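Local coordinates for probable porin (Pseudomonas aeruginosa, PDB 4FT6), which probably acts as an outer membrane porin of the OprD family, a beta-barrel through which small solutes are likely to enter the cell, at residues 12-17 with 48-53; 132-137 with 157-162; 180-185 with 205-210; 270-275 with 302-307. All blocks are in the same frame, centred on the assembly; numbering follows the deposited sequence.

Interaction 1 (12-17 with 48-53)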
# COMPACT_ATOMS: atom_id res chain seq x y z
N ASP A 12 13.49 -24.78 -5.98
CA ASP A 12 13.20 -23.53 -5.27
C ASP A 12 11.84 -23.00 -5.69
O ASP A 12 11.47 -21.86 -5.40
CB ASP A 12 14.29 -22.49 -5.57
CG ASP A 12 15.68 -23.10 -5.61
OD1 ASP A 12 15.92 -24.08 -4.88
OD2 ASP A 12 16.53 -22.61 -6.39
N ALA A 13 11.08 -23.83 -6.40
CA ALA A 13 9.76 -23.44 -6.85
C ALA A 13 8.77 -23.47 -5.68
O ALA A 13 8.89 -24.31 -4.79
CB ALA A 13 9.28 -24.36 -7.97
N SER A 14 7.82 -22.54 -5.69
CA SER A 14 6.73 -22.58 -4.73
C SER A 14 5.39 -22.22 -5.37
O SER A 14 5.34 -21.45 -6.34
CB SER A 14 7.02 -21.65 -3.55
OG SER A 14 7.10 -20.30 -3.97
N VAL A 15 4.32 -22.78 -4.83
CA VAL A 15 2.97 -22.39 -5.19
C VAL A 15 2.17 -22.18 -3.90
O VAL A 15 2.14 -23.05 -3.02
CB VAL A 15 2.26 -23.47 -6.04
CG1 VAL A 15 0.94 -22.93 -6.58
CG2 VAL A 15 3.16 -23.91 -7.18
N SER A 16 1.55 -21.01 -3.79
CA SER A 16 0.68 -20.74 -2.66
C SER A 16 -0.69 -20.24 -3.14
O SER A 16 -0.80 -19.63 -4.21
CB SER A 16 1.31 -19.72 -1.73
OG SER A 16 1.48 -18.48 -2.39
N LEU A 17 -1.71 -20.54 -2.34
CA LEU A 17 -3.06 -20.07 -2.60
C LEU A 17 -3.50 -19.23 -1.41
O LEU A 17 -3.76 -19.76 -0.32
CB LEU A 17 -4.02 -21.25 -2.77
CG LEU A 17 -5.49 -20.82 -2.86
CD1 LEU A 17 -5.71 -19.90 -4.06
CD2 LEU A 17 -6.41 -22.03 -2.92
N GLN A 48 -0.20 -17.72 -6.47
CA GLN A 48 1.15 -17.28 -6.76
C GLN A 48 2.06 -18.48 -6.94
O GLN A 48 2.29 -19.23 -5.99
CB GLN A 48 1.68 -16.39 -5.64
CG GLN A 48 1.11 -15.00 -5.66
CD GLN A 48 1.67 -14.13 -4.56
OE1 GLN A 48 1.36 -14.34 -3.38
NE2 GLN A 48 2.50 -13.16 -4.92
N ALA A 49 2.56 -18.64 -8.16
CA ALA A 49 3.43 -19.77 -8.49
C ALA A 49 4.76 -19.25 -9.03
O ALA A 49 4.80 -18.48 -10.00
CB ALA A 49 2.76 -20.66 -9.50
N LYS A 50 5.85 -19.65 -8.39
CA LYS A 50 7.16 -19.23 -8.82
C LYS A 50 7.96 -20.48 -9.10
O LYS A 50 7.93 -21.43 -8.32
CB LYS A 50 7.85 -18.43 -7.72
CG LYS A 50 7.05 -17.26 -7.21
CD LYS A 50 7.45 -16.92 -5.79
CE LYS A 50 6.51 -15.88 -5.18
NZ LYS A 50 6.91 -14.51 -5.53
N SER A 51 8.66 -20.50 -10.23
CA SER A 51 9.68 -21.50 -10.44
C SER A 51 10.92 -20.96 -9.76
O SER A 51 10.97 -19.78 -9.39
CB SER A 51 9.96 -21.66 -11.93
OG SER A 51 10.74 -20.58 -12.40
N GLY A 52 11.93 -21.82 -9.61
CA GLY A 52 13.28 -21.37 -9.35
C GLY A 52 13.97 -20.97 -10.65
O GLY A 52 13.30 -20.71 -11.67
N TYR A 53 15.30 -20.92 -10.64
CA TYR A 53 16.07 -20.45 -11.80
C TYR A 53 16.83 -21.60 -12.46
O TYR A 53 17.32 -22.49 -11.77
CB TYR A 53 17.08 -19.37 -11.37
CG TYR A 53 16.48 -18.00 -11.17
CD1 TYR A 53 16.12 -17.22 -12.25
CD2 TYR A 53 16.28 -17.48 -9.88
CE1 TYR A 53 15.57 -15.96 -12.07
CE2 TYR A 53 15.74 -16.22 -9.70
CZ TYR A 53 15.38 -15.46 -10.80
OH TYR A 53 14.84 -14.21 -10.66
O HOH W 1 -0.41 -16.76 -2.91

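Interaction 2 (132-137 with 157-162)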
# COMPACT_ATOMS: atom_id res chain seq x y z
N LEU A 132 -8.25 -7.99 -3.35
CA LEU A 132 -7.20 -8.50 -4.22
C LEU A 132 -6.22 -7.36 -4.52
O LEU A 132 -6.63 -6.19 -4.61
CB LEU A 132 -7.85 -9.01 -5.51
CG LEU A 132 -8.72 -10.26 -5.40
CD1 LEU A 132 -9.53 -10.49 -6.69
CD2 LEU A 132 -7.84 -11.46 -5.12
N PRO A 133 -4.92 -7.68 -4.67
CA PRO A 133 -3.87 -6.67 -4.84
C PRO A 133 -3.95 -5.92 -6.17
O PRO A 133 -4.25 -6.51 -7.22
CB PRO A 133 -2.58 -7.50 -4.86
CG PRO A 133 -3.03 -8.85 -5.40
CD PRO A 133 -4.38 -9.05 -4.76
N GLN A 134 -3.65 -4.63 -6.11
CA GLN A 134 -3.30 -3.84 -7.30
C GLN A 134 -2.06 -4.48 -7.94
O GLN A 134 -1.18 -4.99 -7.24
CB GLN A 134 -2.95 -2.42 -6.85
CG GLN A 134 -2.83 -1.37 -7.96
CD GLN A 134 -2.40 0.00 -7.42
OE1 GLN A 134 -1.44 0.11 -6.64
NE2 GLN A 134 -3.11 1.06 -7.83
N THR A 135 -1.98 -4.48 -9.26
CA THR A 135 -0.77 -4.98 -9.91
C THR A 135 -0.30 -4.00 -10.97
O THR A 135 -1.09 -3.18 -11.45
CB THR A 135 -0.98 -6.34 -10.58
OG1 THR A 135 -2.20 -6.31 -11.32
CG2 THR A 135 -1.01 -7.47 -9.56
N PHE A 136 0.97 -4.10 -11.34
CA PHE A 136 1.44 -3.26 -12.43
C PHE A 136 1.98 -4.09 -13.59
O PHE A 136 2.32 -5.27 -13.44
CB PHE A 136 2.48 -2.30 -11.90
CG PHE A 136 1.90 -1.17 -11.13
CD1 PHE A 136 1.44 -1.34 -9.83
CD2 PHE A 136 1.76 0.08 -11.73
CE1 PHE A 136 0.88 -0.27 -9.13
CE2 PHE A 136 1.20 1.16 -11.05
CZ PHE A 136 0.76 0.99 -9.75
N GLN A 137 2.06 -3.47 -14.77
CA GLN A 137 2.60 -4.18 -15.91
C GLN A 137 3.80 -3.43 -16.42
O GLN A 137 3.68 -2.27 -16.85
CB GLN A 137 1.57 -4.31 -17.03
CG GLN A 137 0.45 -5.26 -16.69
CD GLN A 137 -0.50 -4.67 -15.68
OE1 GLN A 137 -1.01 -3.56 -15.89
NE2 GLN A 137 -0.73 -5.37 -14.56
N ARG A 157 4.01 0.42 -17.52
CA ARG A 157 3.20 0.94 -18.63
C ARG A 157 1.72 1.02 -18.32
O ARG A 157 1.03 1.89 -18.85
CB ARG A 157 3.42 0.12 -19.90
CG ARG A 157 4.87 0.05 -20.23
CD ARG A 157 5.14 -0.42 -21.62
NE ARG A 157 6.48 0.01 -21.97
CZ ARG A 157 7.00 -0.08 -23.19
NH1 ARG A 157 6.30 -0.60 -24.18
NH2 ARG A 157 8.24 0.36 -23.39
N SER A 158 1.25 0.11 -17.48
CA SER A 158 -0.14 0.08 -17.09
C SER A 158 -0.31 -0.52 -15.70
O SER A 158 0.63 -1.11 -15.14
CB SER A 158 -0.90 -0.79 -18.06
OG SER A 158 -0.60 -2.13 -17.74
N LEU A 159 -1.50 -0.36 -15.14
CA LEU A 159 -1.82 -0.96 -13.86
C LEU A 159 -3.16 -1.68 -13.94
O LEU A 159 -3.95 -1.44 -14.86
CB LEU A 159 -1.87 0.10 -12.76
CG LEU A 159 -2.86 1.27 -12.90
CD1 LEU A 159 -4.31 0.88 -12.58
CD2 LEU A 159 -2.42 2.43 -12.01
N SER A 160 -3.43 -2.54 -12.97
CA SER A 160 -4.76 -3.10 -12.79
C SER A 160 -5.19 -2.82 -11.36
O SER A 160 -4.53 -3.28 -10.41
CB SER A 160 -4.77 -4.61 -13.05
OG SER A 160 -6.07 -5.15 -12.84
N GLN A 161 -6.28 -2.07 -11.19
CA GLN A 161 -6.74 -1.72 -9.84
C GLN A 161 -7.22 -2.95 -9.06
O GLN A 161 -7.54 -4.00 -9.65
CB GLN A 161 -7.85 -0.65 -9.89
CG GLN A 161 -7.47 0.66 -10.59
CD GLN A 161 -6.36 1.45 -9.86
OE1 GLN A 161 -5.71 0.95 -8.94
NE2 GLN A 161 -6.14 2.69 -10.30
N ARG A 162 -7.27 -2.81 -7.74
CA ARG A 162 -7.60 -3.92 -6.86
C ARG A 162 -8.96 -4.57 -7.15
O ARG A 162 -9.13 -5.78 -6.97
CB ARG A 162 -7.55 -3.44 -5.41
CG ARG A 162 -8.56 -2.34 -5.12
CD ARG A 162 -8.15 -1.59 -3.92
NE ARG A 162 -9.03 -0.46 -3.67
CZ ARG A 162 -8.96 0.29 -2.58
NH1 ARG A 162 -8.06 0.02 -1.67
NH2 ARG A 162 -9.81 1.30 -2.41
O HOH W 2 -4.84 -6.60 -10.14

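Interaction 3 (180-185 with 205-210)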
# COMPACT_ATOMS: atom_id res chain seq x y z
N SER A 180 -0.61 8.22 -18.74
CA SER A 180 0.72 7.94 -19.30
C SER A 180 0.99 6.47 -19.58
O SER A 180 0.58 5.60 -18.81
CB SER A 180 1.82 8.50 -18.41
OG SER A 180 3.06 8.49 -19.09
N ASP A 181 1.70 6.24 -20.68
CA ASP A 181 2.28 4.95 -21.06
C ASP A 181 3.51 4.63 -20.24
O ASP A 181 3.90 3.48 -20.10
CB ASP A 181 2.81 5.02 -22.50
CG ASP A 181 1.76 4.75 -23.52
OD1 ASP A 181 1.00 5.68 -23.83
OD2 ASP A 181 1.73 3.62 -24.05
N ARG A 182 4.18 5.66 -19.75
CA ARG A 182 5.53 5.44 -19.28
C ARG A 182 5.81 5.98 -17.89
O ARG A 182 5.79 7.20 -17.65
CB ARG A 182 6.53 5.98 -20.32
CG ARG A 182 7.40 4.90 -20.97
CD ARG A 182 7.26 4.83 -22.47
NE ARG A 182 6.56 3.61 -22.87
CZ ARG A 182 6.19 3.33 -24.12
NH1 ARG A 182 6.45 4.18 -25.09
NH2 ARG A 182 5.56 2.21 -24.38
N PHE A 183 6.06 5.06 -16.96
CA PHE A 183 6.49 5.43 -15.62
C PHE A 183 7.89 4.87 -15.37
O PHE A 183 8.04 3.65 -15.18
CB PHE A 183 5.50 4.92 -14.56
CG PHE A 183 5.92 5.23 -13.14
CD1 PHE A 183 5.76 6.52 -12.61
CD2 PHE A 183 6.47 4.25 -12.32
CE1 PHE A 183 6.15 6.81 -11.28
CE2 PHE A 183 6.85 4.54 -10.99
CZ PHE A 183 6.68 5.82 -10.47
N ASP A 184 8.91 5.74 -15.37
CA ASP A 184 10.30 5.33 -15.21
C ASP A 184 10.85 5.76 -13.86
O ASP A 184 10.62 6.89 -13.40
CB ASP A 184 11.17 5.95 -16.32
CG ASP A 184 10.81 5.45 -17.71
OD1 ASP A 184 11.06 4.26 -17.98
OD2 ASP A 184 10.30 6.24 -18.52
N TYR A 185 11.57 4.85 -13.20
CA TYR A 185 12.17 5.17 -11.91
C TYR A 185 13.60 4.65 -11.75
O TYR A 185 14.06 3.78 -12.49
CB TYR A 185 11.31 4.61 -10.77
CG TYR A 185 11.30 3.09 -10.70
CD1 TYR A 185 10.44 2.34 -11.50
CD2 TYR A 185 12.15 2.41 -9.85
CE1 TYR A 185 10.43 0.94 -11.43
CE2 TYR A 185 12.15 1.02 -9.77
CZ TYR A 185 11.29 0.29 -10.57
OH TYR A 185 11.31 -1.08 -10.48
N ARG A 205 9.49 9.28 -12.89
CA ARG A 205 9.08 10.14 -13.98
C ARG A 205 7.82 9.59 -14.62
O ARG A 205 7.88 8.64 -15.41
CB ARG A 205 10.19 10.16 -15.02
CG ARG A 205 9.98 11.14 -16.16
CD ARG A 205 10.78 12.40 -15.90
NE ARG A 205 12.20 12.12 -15.68
CZ ARG A 205 13.13 13.05 -15.55
NH1 ARG A 205 12.80 14.34 -15.61
NH2 ARG A 205 14.39 12.70 -15.35
N LEU A 206 6.66 10.17 -14.29
CA LEU A 206 5.44 9.83 -15.02
C LEU A 206 5.37 10.68 -16.28
O LEU A 206 4.99 11.86 -16.22
CB LEU A 206 4.21 10.03 -14.15
CG LEU A 206 2.96 9.61 -14.91
CD1 LEU A 206 3.04 8.11 -15.16
CD2 LEU A 206 1.72 9.99 -14.15
N GLN A 207 5.74 10.08 -17.41
CA GLN A 207 5.97 10.82 -18.65
C GLN A 207 4.93 11.88 -18.96
O GLN A 207 3.73 11.59 -18.98
CB GLN A 207 6.06 9.86 -19.83
CG GLN A 207 6.19 10.54 -21.19
CD GLN A 207 6.52 9.56 -22.30
OE1 GLN A 207 5.65 8.83 -22.78
NE2 GLN A 207 7.79 9.52 -22.69
N ASP A 208 5.41 13.11 -19.17
CA ASP A 208 4.59 14.26 -19.54
C ASP A 208 3.60 14.73 -18.46
O ASP A 208 2.78 15.62 -18.68
CB ASP A 208 3.92 14.01 -20.89
CG ASP A 208 4.86 14.28 -22.06
OD1 ASP A 208 5.59 15.30 -22.04
OD2 ASP A 208 4.87 13.46 -23.01
N ILE A 209 3.70 14.15 -17.27
CA ILE A 209 2.83 14.57 -16.20
C ILE A 209 3.63 15.09 -15.00
O ILE A 209 3.50 16.26 -14.62
CB ILE A 209 1.86 13.44 -15.79
CG1 ILE A 209 0.96 13.09 -16.98
CG2 ILE A 209 1.03 13.86 -14.57
CD1 ILE A 209 0.04 11.89 -16.77
N TYR A 210 4.44 14.21 -14.40
CA TYR A 210 5.30 14.63 -13.29
C TYR A 210 6.66 13.95 -13.20
O TYR A 210 6.93 12.92 -13.86
CB TYR A 210 4.56 14.58 -11.94
CG TYR A 210 4.38 13.21 -11.29
CD1 TYR A 210 5.46 12.49 -10.79
CD2 TYR A 210 3.11 12.67 -11.10
CE1 TYR A 210 5.29 11.25 -10.16
CE2 TYR A 210 2.93 11.43 -10.46
CZ TYR A 210 4.02 10.73 -10.00
OH TYR A 210 3.82 9.52 -9.38
O HOH W 3 9.05 8.43 -17.82

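Interaction 4 (270-275 with 302-307)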
# COMPACT_ATOMS: atom_id res chain seq x y z
N TYR A 270 4.76 12.70 12.35
CA TYR A 270 4.40 14.01 11.83
C TYR A 270 4.43 13.96 10.32
O TYR A 270 5.20 13.20 9.72
CB TYR A 270 5.36 15.09 12.33
CG TYR A 270 4.96 16.49 11.91
CD1 TYR A 270 3.92 17.15 12.54
CD2 TYR A 270 5.63 17.15 10.88
CE1 TYR A 270 3.54 18.45 12.16
CE2 TYR A 270 5.26 18.45 10.50
CZ TYR A 270 4.22 19.09 11.15
OH TYR A 270 3.84 20.37 10.79
N GLN A 271 3.59 14.79 9.71
CA GLN A 271 3.45 14.80 8.27
C GLN A 271 2.97 16.17 7.81
O GLN A 271 2.08 16.75 8.43
CB GLN A 271 2.45 13.72 7.85
CG GLN A 271 2.17 13.70 6.37
CD GLN A 271 1.29 12.54 5.99
OE1 GLN A 271 1.55 11.39 6.37
NE2 GLN A 271 0.24 12.83 5.22
N ARG A 272 3.56 16.69 6.74
CA ARG A 272 3.15 17.99 6.22
C ARG A 272 3.25 18.11 4.70
O ARG A 272 4.21 17.67 4.07
CB ARG A 272 3.94 19.12 6.89
CG ARG A 272 3.59 20.49 6.37
CD ARG A 272 4.21 21.55 7.22
NE ARG A 272 3.93 22.91 6.76
CZ ARG A 272 4.28 24.00 7.44
NH1 ARG A 272 4.90 23.90 8.60
NH2 ARG A 272 3.98 25.20 6.95
N MET A 273 2.21 18.71 4.11
CA MET A 273 2.09 18.94 2.68
C MET A 273 2.51 20.40 2.38
O MET A 273 1.94 21.34 2.95
CB MET A 273 0.62 18.75 2.29
CG MET A 273 0.28 17.57 1.38
SD MET A 273 1.20 16.03 1.59
CE MET A 273 0.68 15.54 3.23
N TYR A 274 3.49 20.60 1.51
CA TYR A 274 3.91 21.96 1.14
C TYR A 274 3.65 22.21 -0.34
O TYR A 274 3.77 21.29 -1.16
CB TYR A 274 5.42 22.16 1.38
CG TYR A 274 5.93 21.88 2.78
CD1 TYR A 274 6.23 20.59 3.18
CD2 TYR A 274 6.16 22.91 3.67
CE1 TYR A 274 6.72 20.32 4.45
CE2 TYR A 274 6.66 22.66 4.96
CZ TYR A 274 6.94 21.36 5.33
OH TYR A 274 7.42 21.06 6.58
N GLY A 275 3.35 23.46 -0.68
CA GLY A 275 3.18 23.85 -2.07
C GLY A 275 1.73 23.99 -2.49
O GLY A 275 0.81 23.74 -1.69
N GLY A 302 -1.42 21.71 1.67
CA GLY A 302 -1.11 22.45 2.88
C GLY A 302 -1.41 21.71 4.17
O GLY A 302 -1.23 22.26 5.27
N GLU A 303 -1.88 20.46 4.08
CA GLU A 303 -2.30 19.77 5.29
C GLU A 303 -1.13 19.45 6.20
O GLU A 303 -0.19 18.76 5.81
CB GLU A 303 -3.11 18.50 5.02
CG GLU A 303 -3.67 17.88 6.31
CD GLU A 303 -4.99 17.15 6.11
OE1 GLU A 303 -5.09 16.38 5.14
OE2 GLU A 303 -5.93 17.36 6.91
N ARG A 304 -1.18 20.00 7.41
CA ARG A 304 -0.25 19.65 8.48
C ARG A 304 -0.94 18.64 9.38
O ARG A 304 -2.12 18.80 9.71
CB ARG A 304 0.12 20.91 9.27
CG ARG A 304 0.97 21.84 8.45
CD ARG A 304 0.45 23.26 8.40
NE ARG A 304 1.20 24.14 9.28
CZ ARG A 304 1.13 25.46 9.29
NH1 ARG A 304 0.33 26.10 8.44
NH2 ARG A 304 1.85 26.15 10.15
N SER A 305 -0.23 17.59 9.78
CA SER A 305 -0.84 16.56 10.59
C SER A 305 0.17 15.82 11.46
O SER A 305 1.36 15.78 11.15
CB SER A 305 -1.62 15.56 9.71
OG SER A 305 -0.77 14.91 8.79
N TRP A 306 -0.32 15.25 12.57
CA TRP A 306 0.48 14.36 13.40
C TRP A 306 -0.26 13.06 13.75
O TRP A 306 -1.44 12.89 13.41
CB TRP A 306 0.90 15.06 14.68
CG TRP A 306 -0.25 15.61 15.47
CD1 TRP A 306 -0.78 16.87 15.38
CD2 TRP A 306 -1.00 14.94 16.51
NE1 TRP A 306 -1.80 17.02 16.28
CE2 TRP A 306 -1.96 15.85 16.99
CE3 TRP A 306 -0.94 13.67 17.07
CZ2 TRP A 306 -2.86 15.52 18.01
CZ3 TRP A 306 -1.84 13.34 18.09
CH2 TRP A 306 -2.78 14.26 18.54
N GLN A 307 0.43 12.16 14.44
CA GLN A 307 -0.17 10.89 14.81
C GLN A 307 0.43 10.38 16.12
O GLN A 307 1.63 10.53 16.36
CB GLN A 307 0.05 9.84 13.72
CG GLN A 307 -0.45 8.44 14.09
CD GLN A 307 -0.21 7.39 13.01
OE1 GLN A 307 -0.13 6.20 13.32
NE2 GLN A 307 -0.12 7.82 11.74
O HOH W 4 0.53 21.58 -0.25

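Interaction 1 (12-17 with 48-53)
Ser-14 and Ser-16 run against Lys-50 and Gln-48 as two antiparallel hydrogen-bonded pairs, each closed by a reciprocal pair of N-H...O bonds. The first joins Lys-50 N to Ser-14 O at 2.8 Å and Ser-14 N back to Lys-50 O; the second couples Ser-16 and Gln-48 in the same way. With the short strand axes at 178° to each other, the ladder is almost exactly antiparallel. Val-15 and Ala-49 form the non-hydrogen-bonded pair between, where Val-15 CA lies 3.3 Å from Gln-48 O in a CA-H...O contact.

Apolar contact belongs to that middle pair. Val-15 CG1 stands anti to the backbone N (chi1 -171°), which sets both methyls beside one partner: CG2 is 4.0 Å and CG1 4.1 Å from Ala-49 CB.

Polar contacts occupy the other face. Ser-16 OG packs against Gln-48 CB and is hydrogen-bonded to a water, 2.6 Å from Ser-16 OG, that is also placed to reach Gln-48 OE1. Ser-14 OG touches Lys-50 CD at 3.9 Å, while the ammonium leads away to a long, weak ion pair with Glu-63.

Val-15 also bonds through its backbone to Leu-393, near the chain's end. The arrangement is that of the first beta hairpin of a porin barrel, at the seam where the first strand meets the last.

Interaction 2 (132-137 with 157-162)
Leu-132 meets Arg-162 through its carbonyl O, which rests against Arg-162 CB; the guanidinium itself extends away, where NH1 bonds to Asn-127 OD1. Two residues on, Gln-134 stretches out alongside Gln-161, its CG anti to the backbone N (chi1 -168°) and the rest of the chain extended. That reach brings NE2 within 2.8 Å of Gln-161 OE1, in a hydrogen bond tilted from the acceptor's plane, with the two amides 28° apart. Neither amide relies on this bond alone, since Gln-134 OE1 accepts from Asn-127 N and Gln-161 NE2 donates to Ala-283 O.

Regular pairing starts at Thr-135, whose N and O both bond to Ser-160, the O receiving Ser-160 N at 2.9 Å. Here the short strand 135-137 lies antiparallel to the end of strand 149-160, as part of the beta-barrel of the OprD porin family. Thr-135 OG1 approaches Ser-160 CB at 3.5 Å, but its polar partners are Glu-116 OE2 and a water that also donates to Pro-133 O; Ser-160 OG turns to Asp-166 O.

Phe-136 uses the opposite face of the strand. Leu-159 CB sits over its ring, 4.0 Å from the centroid, a CH-pi contact displaced toward CE2, and the two side chains run side by side.

At Gln-137 the partner strand forms a classic beta bulge: Arg-157 and Ser-158 both face this one residue. Gln-137 O takes Arg-157 N at 2.8 Å and Ser-158 N only weakly at 3.5 Å. Its side-chain NE2 holds Glu-116 OE1, the carboxylate that Thr-135 grips by the other oxygen.

Interaction 3 (180-185 with 205-210)
Leu-206 drives its CD1 methyl between Ser-180 and Phe-183, and this is the close-packed half of the contact. The methyl lies 3.5 Å from Ser-180 CB and reaches Phe-183 CD1 at 4.1 Å, meeting the ring at its edge; the two side chains cross at about a right angle. Behind it, the Tyr-210 ring lies with one face over Leu-206 CB, and Ile-209 CD1 reaches Ser-180 from the same turn. Ile-282, from a distant loop, touches both Phe-183 and Tyr-210.

Ser-180 OG is doubly used. Anti to its own backbone N (chi1 -167°), it donates to a lone pair of Gln-207 O at 3.2 Å and accepts from Arg-182 N at 3.1 Å, an ST turn. Gln-207 N in turn bonds to Arg-182 O at 2.9 Å, one step past the last bridge of the hairpin formed by strands 183-192 and 197-206.

The other face is looser and polar. Asp-184 and Arg-205 pair through their backbones, yet Asp-184 OD2 remains 6.8 Å from Arg-205 NE. A water lies within bonding distance of Asp-184 OD2 and Arg-205 O, and OD1 takes Gln-155 NE2. The extended Gln-207 chain passes Arg-182 CB, with CB and OE1 both near it.

Cohesion across this hairpin end therefore comes from backbone bonds, a shared serine hydroxyl and apolar packing; the separated charges of Asp-184 and Arg-205 probably add little, Arg-205 having a long, weak ion pair with Glu-240.

Interaction 4 (270-275 with 302-307)
Arg-272 and Arg-304 lay their guanidinium groups flat on each other, centres 3.9 Å apart and planes only 13° from parallel. Arg-304 NE sits over the centre of the Arg-272 group, whose opposite face carries Tyr-274 CE2, toward the rim, the tyrosine ring lying nearly parallel and shifted so that Arg-272 CG also rests on its face. Below the stack the aliphatic parts also touch, Arg-304 CG lying 3.5 Å from Arg-272 CD. Two like charges this close should repel, and the stack presumably depends on dispersion and solvent. The Tyr-270 ring stands almost perpendicular to the Arg-304 guanidinium, at 87°; its edge meets Trp-306 CB at 4.3 Å and its OH reaches Arg-304 CG.

These groups stand on one face of two neighbouring antiparallel strands of the porin barrel, 264-274 and 304-313, which are joined by a long loop without strand or helix. The exposed Tyr-270 and Trp-306 are consistent with the aromatic girdle of outer membrane barrels; the indole leans away to meet Tyr-328.

Beneath the arginines the backbone holds the register. Gln-271 and Ser-305 exchange bonds in both directions, Ser-305 N reaching Gln-271 O at 2.8 Å, and Met-273 N bonds to Glu-303 O at 2.9 Å. On the face away from the arginines, Gln-271 OE1 takes Asn-291 N and Ser-305 OG pairs with Asn-291 ND2, tying the connecting loop back onto its own strands, while Glu-303 forms a salt bridge with Arg-296. Where the strands part, one water donates to Gly-275 O at 2.6 Å and accepts from Gly-302 N at 2.7 Å.

In the fold
All four contacts join neighbouring antiparallel strands of one barrel and follow each other in series along the chain. Interactions 2 and 3, with centres 16 Å apart, touch directly: Arg-157 CB packs on Asp-181 O, just ahead of strand 183-192, the neighbour of strand 149-160. Interaction 4 lies on the far side of the chain's centre from interaction 1, the two centres 42 Å apart. The loop between its strands reaches back to interactions 2 and 3, for Ala-283 bonds to a residue of interaction 2 and Ile-282 packs on interaction 3. Bound detergent lies near two contacts: the Gln-137 side chain is about 5 Å, and that of Ala-49 about 7 Å, from bound C8E.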